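Local coordinates for putative calcium-regulated periplasmic protein (Bacteroides thetaiotaomicron, PDB 3DB7) that is of unknown biochemical function but binds calcium ions and is probably a calcium-regulated periplasmic protein of the PepSY-like family, at residues 8-11 with 17-20; 76-81 with 102-107. All coordinates share one frame; numbering follows the deposited sequence. Where two conformers were deposited one is given.

Contact 1 (8-11 with 17-20); sequences IQVT and AQQF. With EDO (1,2-ethanediol), chain E.
Val10 and Thr11 meet Gln18 where the chain leaves strand 6-8, outermost of the sheet within this chain, makes a short 3-10 turn and enters helix 15-24, so the contact is a local strand-to-helix connection closed by one glutamine. The evidence lies mostly in the position of the Gln18 amide, since this residue carries the whole helix side of the contact. Its CG is anti to its own carbonyl carbon (chi1 -67°) and the chain is extended beyond it, which carries the amide out to the turn. There the amide lies flat against the backbone of the turn: Val10 O stands almost directly over the amide carbon, 3.3 Å from Gln18 CD, and Thr11 CA lies on the same face, 3.7 Å from Gln18 OE1. This is van der Waals contact between a carbonyl oxygen and an amide face.

The amide nitrogen has better-directed partners. Gln18 NE2 donates to Met13 O, in the loop that joins the two segments, and to water 1 at 3.2 Å. That water in turn donates to Thr11 O at 2.7 Å. Beside this polar part the contact is thin. Val10 CG1, anti to its backbone N, passes the aliphatic stem of the glutamine at 4.1 Å from Gln18 CG, while the valine side chain also rests on Val30 of strand 30-38. Away from the helix, Ile8 O accepts a 2.7 Å bond from O2 of a 1,2-ethanediol, probably from the crystallisation liquor, which also binds Ala33 N. The whole is a surface strand-to-helix connection in which a glutamine of helix 15-24 folds back on the preceding loop, bonding Met13 O directly and Thr11 O through water.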
loop_
_atom_site.group_PDB
_atom_site.type_symbol
_atom_site.label_atom_id
_atom_site.label_comp_id
_atom_site.label_asym_id
_atom_site.label_seq_id
_atom_site.Cartn_x
_atom_site.Cartn_y
_atom_site.Cartn_z
ATOM N N ILE A 8 -2.390 -24.550 -7.185
ATOM C CA ILE A 8 -1.476 -25.562 -6.693
ATOM C C ILE A 8 -1.962 -26.097 -5.383
ATOM O O ILE A 8 -2.820 -25.520 -4.730
ATOM C CB ILE A 8 -0.043 -25.035 -6.473
ATOM C CG1 ILE A 8 -0.035 -23.827 -5.539
ATOM C CG2 ILE A 8 0.604 -24.600 -7.786
ATOM C CD1 ILE A 8 1.389 -23.291 -5.210
ATOM N N GLN A 9 -1.366 -27.203 -4.979
ATOM C CA GLN A 9 -1.593 -27.720 -3.652
ATOM C C GLN A 9 -0.648 -26.956 -2.729
ATOM O O GLN A 9 0.413 -26.485 -3.128
ATOM C CB GLN A 9 -1.314 -29.233 -3.589
ATOM C CG GLN A 9 -2.236 -30.090 -4.502
ATOM C CD GLN A 9 -3.731 -29.928 -4.176
ATOM O OE1 GLN A 9 -4.105 -29.498 -3.085
ATOM N NE2 GLN A 9 -4.586 -30.287 -5.131
ATOM N N VAL A 10 -1.043 -26.848 -1.476
ATOM C CA VAL A 10 -0.179 -26.270 -0.459
ATOM C C VAL A 10 1.171 -26.966 -0.375
ATOM O O VAL A 10 2.165 -26.329 -0.187
ATOM C CB VAL A 10 -0.836 -26.316 0.928
ATOM C CG1 VAL A 10 0.108 -25.786 1.990
ATOM C CG2 VAL A 10 -2.118 -25.443 0.912
ATOM N N THR A 11 1.195 -28.262 -0.610
ATOM C CA THR A 11 2.470 -28.982 -0.590
ATOM C C THR A 11 3.399 -28.609 -1.730
ATOM O O THR A 11 4.564 -28.996 -1.724
ATOM C CB THR A 11 2.231 -30.532 -0.601
ATOM O OG1 THR A 11 1.333 -30.853 -1.668
ATOM C CG2 THR A 11 1.634 -31.053 0.732
ATOM N N ALA A 17 6.912 -21.339 3.578
ATOM C CA ALA A 17 5.527 -20.884 3.489
ATOM C C ALA A 17 4.547 -21.862 4.118
ATOM O O ALA A 17 3.666 -21.489 4.879
ATOM C CB ALA A 17 5.109 -20.602 2.021
ATOM N N GLN A 18 4.753 -23.141 3.869
ATOM C CA GLN A 18 3.992 -24.206 4.512
ATOM C C GLN A 18 4.135 -24.122 6.032
ATOM O O GLN A 18 3.165 -24.250 6.806
ATOM C CB GLN A 18 4.463 -25.560 4.017
ATOM C CG GLN A 18 4.136 -25.805 2.551
ATOM C CD GLN A 18 4.418 -27.207 2.125
ATOM O OE1 GLN A 18 3.881 -28.144 2.716
ATOM N NE2 GLN A 18 5.328 -27.393 1.154
ATOM N N GLN A 19 5.338 -23.852 6.495
ATOM C CA GLN A 19 5.564 -23.739 7.943
ATOM C C GLN A 19 4.861 -22.511 8.522
ATOM O O GLN A 19 4.279 -22.573 9.589
ATOM C CB GLN A 19 7.060 -23.680 8.250
ATOM C CG GLN A 19 7.819 -25.029 8.032
ATOM C CD GLN A 19 9.309 -24.867 7.759
ATOM O OE1 GLN A 19 9.949 -25.776 7.208
ATOM N NE2 GLN A 19 9.857 -23.714 8.106
ATOM N N PHE A 20 4.869 -21.425 7.778
ATOM C CA PHE A 20 4.244 -20.200 8.242
ATOM C C PHE A 20 2.745 -20.392 8.434
ATOM O O PHE A 20 2.150 -19.939 9.400
ATOM C CB PHE A 20 4.544 -19.079 7.255
ATOM C CG PHE A 20 4.066 -17.710 7.695
ATOM C CD1 PHE A 20 4.883 -16.914 8.435
ATOM C CD2 PHE A 20 2.852 -17.219 7.293
ATOM C CE1 PHE A 20 4.468 -15.634 8.801
ATOM C CE2 PHE A 20 2.464 -15.901 7.662
ATOM C CZ PHE A 20 3.299 -15.155 8.415
HETATM C C1 EDO E . -6.303 -26.142 -1.775
HETATM O O1 EDO E . -6.559 -27.216 -2.693
HETATM C C2 EDO E . -5.117 -25.397 -2.360
HETATM O O2 EDO E . -5.322 -24.993 -3.739
HETATM O O HOH W 1 5.814 -30.416 0.244
#

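Contact 2 (76-81 with 102-107); sequences IIPAAI and KDYEVK. With CA (calcium ion), chain D.
Pro78 and Ile81, at the start of helix 79-88, pack on Tyr104 and Val106 of strand 103-108, a helix-on-sheet contact within the PepSY-like region. No hydrogen bond crosses between the segments; apolar contacts lie on one face of the strand and metal coordination on the other.

The aromatic part centres on Tyr104. Ile81 reaches it with its delta methyl: CG1 is anti to the carbonyl carbon (chi1 -69°) and the chain continues extended, placing CD1 over the ring face as a CH-pi contact. Ile81 CD1 is 4.1 Å from the centroid of the Tyr104 ring and 28° off its normal, displaced toward the root of the ring, with Tyr104 CG at 3.7 Å. Pro78 approaches from the same side of the ring plane, but obliquely and nearer the phenol end, its CG 3.7 Å from Tyr104 CE2.

Among the purely aliphatic contacts, the other branch of Ile81 turns to the next inward-facing residue of the strand, and Ile81 CG2 meets Val106 CG2 at 3.8 Å. One isoleucine thus spans two strand positions. Phe116 of the neighbouring strand 113-117 also touches Ile81. Pro78 occupies the helix N-cap position, and its carbonyl oxygen accepts a weak bond from Ile81 N.

Polar chemistry lies across the strand. The side chain of Glu105 points away from the helix. Deposited in two conformers, Glu105 binds a calcium ion through OE2 at 2.3 Å in the one described, and Glu105 of the second subunit binds that ion too. Four waters are among its ligands, with further ligands from outside the two segments; water 2, 2.2 Å from the calcium, lies 2.8 Å from Asp103 OD1.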
loop_
_atom_site.group_PDB
_atom_site.type_symbol
_atom_site.label_atom_id
_atom_site.label_comp_id
_atom_site.label_asym_id
_atom_site.label_seq_id
_atom_site.Cartn_x
_atom_site.Cartn_y
_atom_site.Cartn_z
ATOM N N ILE A 76 3.247 -12.275 14.228
ATOM C CA ILE A 76 3.828 -11.846 12.935
ATOM C C ILE A 76 4.311 -10.388 12.964
ATOM O O ILE A 76 5.162 -9.984 12.172
ATOM C CB ILE A 76 2.730 -11.962 11.830
ATOM C CG1 ILE A 76 2.337 -13.429 11.655
ATOM C CG2 ILE A 76 3.184 -11.410 10.458
ATOM C CD1 ILE A 76 1.055 -13.635 10.817
ATOM N N ILE A 77 3.720 -9.563 13.827
ATOM C CA ILE A 77 3.987 -8.132 13.863
ATOM C C ILE A 77 5.237 -7.789 14.680
ATOM O O ILE A 77 5.345 -8.189 15.863
ATOM C CB ILE A 77 2.772 -7.395 14.493
ATOM C CG1 ILE A 77 1.465 -7.767 13.771
ATOM C CG2 ILE A 77 2.991 -5.908 14.496
ATOM C CD1 ILE A 77 0.253 -7.311 14.487
ATOM N N PRO A 78 6.208 -7.096 14.075
ATOM C CA PRO A 78 7.403 -6.753 14.854
ATOM C C PRO A 78 7.026 -6.012 16.132
ATOM O O PRO A 78 6.118 -5.186 16.133
ATOM C CB PRO A 78 8.218 -5.865 13.900
ATOM C CG PRO A 78 7.762 -6.272 12.497
ATOM C CD PRO A 78 6.332 -6.727 12.638
ATOM N N ALA A 79 7.734 -6.337 17.217
ATOM C CA ALA A 79 7.358 -5.799 18.510
ATOM C C ALA A 79 7.287 -4.292 18.520
ATOM O O ALA A 79 6.399 -3.704 19.138
ATOM C CB ALA A 79 8.349 -6.297 19.611
ATOM N N ALA A 80 8.202 -3.625 17.838
ATOM C CA ALA A 80 8.212 -2.164 17.902
ATOM C C ALA A 80 6.976 -1.604 17.201
ATOM O O ALA A 80 6.394 -0.608 17.611
ATOM C CB ALA A 80 9.461 -1.549 17.230
ATOM N N ILE A 81 6.515 -2.311 16.170
ATOM C CA ILE A 81 5.321 -1.841 15.433
ATOM C C ILE A 81 4.059 -2.114 16.294
ATOM O O ILE A 81 3.173 -1.284 16.437
ATOM C CB ILE A 81 5.215 -2.498 14.070
ATOM C CG1 ILE A 81 6.345 -1.969 13.174
ATOM C CG2 ILE A 81 3.841 -2.271 13.427
ATOM C CD1 ILE A 81 6.460 -2.621 11.749
ATOM N N LYS A 102 12.499 -2.597 1.852
ATOM C CA LYS A 102 12.706 -1.267 2.418
ATOM C C LYS A 102 11.761 -0.804 3.525
ATOM O O LYS A 102 12.134 0.085 4.298
ATOM C CB LYS A 102 12.776 -0.215 1.318
ATOM C CG LYS A 102 11.444 0.291 0.821
ATOM C CD LYS A 102 11.429 1.787 0.833
ATOM N N ASP A 103 10.534 -1.302 3.568
ATOM C CA ASP A 103 9.621 -0.825 4.589
ATOM C C ASP A 103 8.594 -1.885 4.989
ATOM O O ASP A 103 8.478 -2.927 4.320
ATOM C CB ASP A 103 8.978 0.516 4.182
ATOM C CG ASP A 103 8.144 0.419 2.916
ATOM O OD1 ASP A 103 7.669 -0.692 2.641
ATOM O OD2 ASP A 103 7.973 1.420 2.212
ATOM N N TYR A 104 7.912 -1.631 6.096
ATOM C CA TYR A 104 6.667 -2.306 6.485
ATOM C C TYR A 104 5.508 -1.346 6.312
ATOM O O TYR A 104 5.640 -0.160 6.646
ATOM C CB TYR A 104 6.633 -2.661 7.954
ATOM C CG TYR A 104 7.665 -3.580 8.386
ATOM C CD1 TYR A 104 8.928 -3.128 8.772
ATOM C CD2 TYR A 104 7.389 -4.925 8.421
ATOM C CE1 TYR A 104 9.895 -3.998 9.201
ATOM C CE2 TYR A 104 8.379 -5.861 8.830
ATOM C CZ TYR A 104 9.626 -5.363 9.195
ATOM O OH TYR A 104 10.659 -6.177 9.633
ATOM N N GLU A 105 4.386 -1.830 5.758
ATOM C CA GLU A 105 3.089 -1.122 5.762
ATOM C C GLU A 105 2.179 -1.851 6.744
ATOM O O GLU A 105 2.228 -3.093 6.862
ATOM C CB GLU A 105 2.382 -1.204 4.418
ATOM C CG GLU A 105 2.986 -0.375 3.254
ATOM C CD GLU A 105 2.226 -0.587 1.931
ATOM O OE1 GLU A 105 1.059 -1.089 1.953
ATOM O OE2 GLU A 105 2.796 -0.269 0.869
ATOM N N VAL A 106 1.367 -1.081 7.477
ATOM C CA VAL A 106 0.361 -1.628 8.357
ATOM C C VAL A 106 -0.962 -0.901 8.142
ATOM O O VAL A 106 -0.993 0.329 8.122
ATOM C CB VAL A 106 0.841 -1.394 9.793
ATOM C CG1 VAL A 106 -0.162 -1.826 10.746
ATOM C CG2 VAL A 106 2.219 -2.153 9.998
ATOM N N LYS A 107 -2.042 -1.657 7.935
ATOM C CA LYS A 107 -3.387 -1.085 7.763
ATOM C C LYS A 107 -4.213 -1.439 8.960
ATOM O O LYS A 107 -4.293 -2.626 9.340
ATOM C CB LYS A 107 -4.077 -1.625 6.506
ATOM C CG LYS A 107 -5.442 -1.066 6.220
ATOM C CD LYS A 107 -5.362 0.223 5.433
ATOM C CE LYS A 107 -6.738 0.644 4.882
ATOM N NZ LYS A 107 -6.781 2.092 4.522
HETATM CA CA CA D . 4.641 -0.197 -0.488
HETATM O O HOH W 2 6.746 -0.186 0.081
HETATM O O HOH W 3 5.869 1.463 0.708
HETATM O O HOH W 4 6.488 0.177 -1.850
HETATM O O HOH W 5 5.475 -1.471 -2.224
#

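Overall arrangement
Contact 1 joins helix 15-24 to the loop before it, whereas contact 2 joins the start of helix 79-88 to a strand of the antiparallel sheet; they lie on opposite sides of the chain's centre, their centres about 23 Å apart. Contact 1 is a surface contact between near neighbours in sequence and relies on an amide, backbone carbonyls and water. Contact 2 is partly buried, brings together segments 21 residues apart, and is apolar between helix and strand, with Glu105 on the strand's other face binding a calcium ion shared by two subunits. They are linked directly: Phe20 CZ packs 3.6 Å from Ile76 CD1, so helix 15-24 touches the segment leading into helix 79-88.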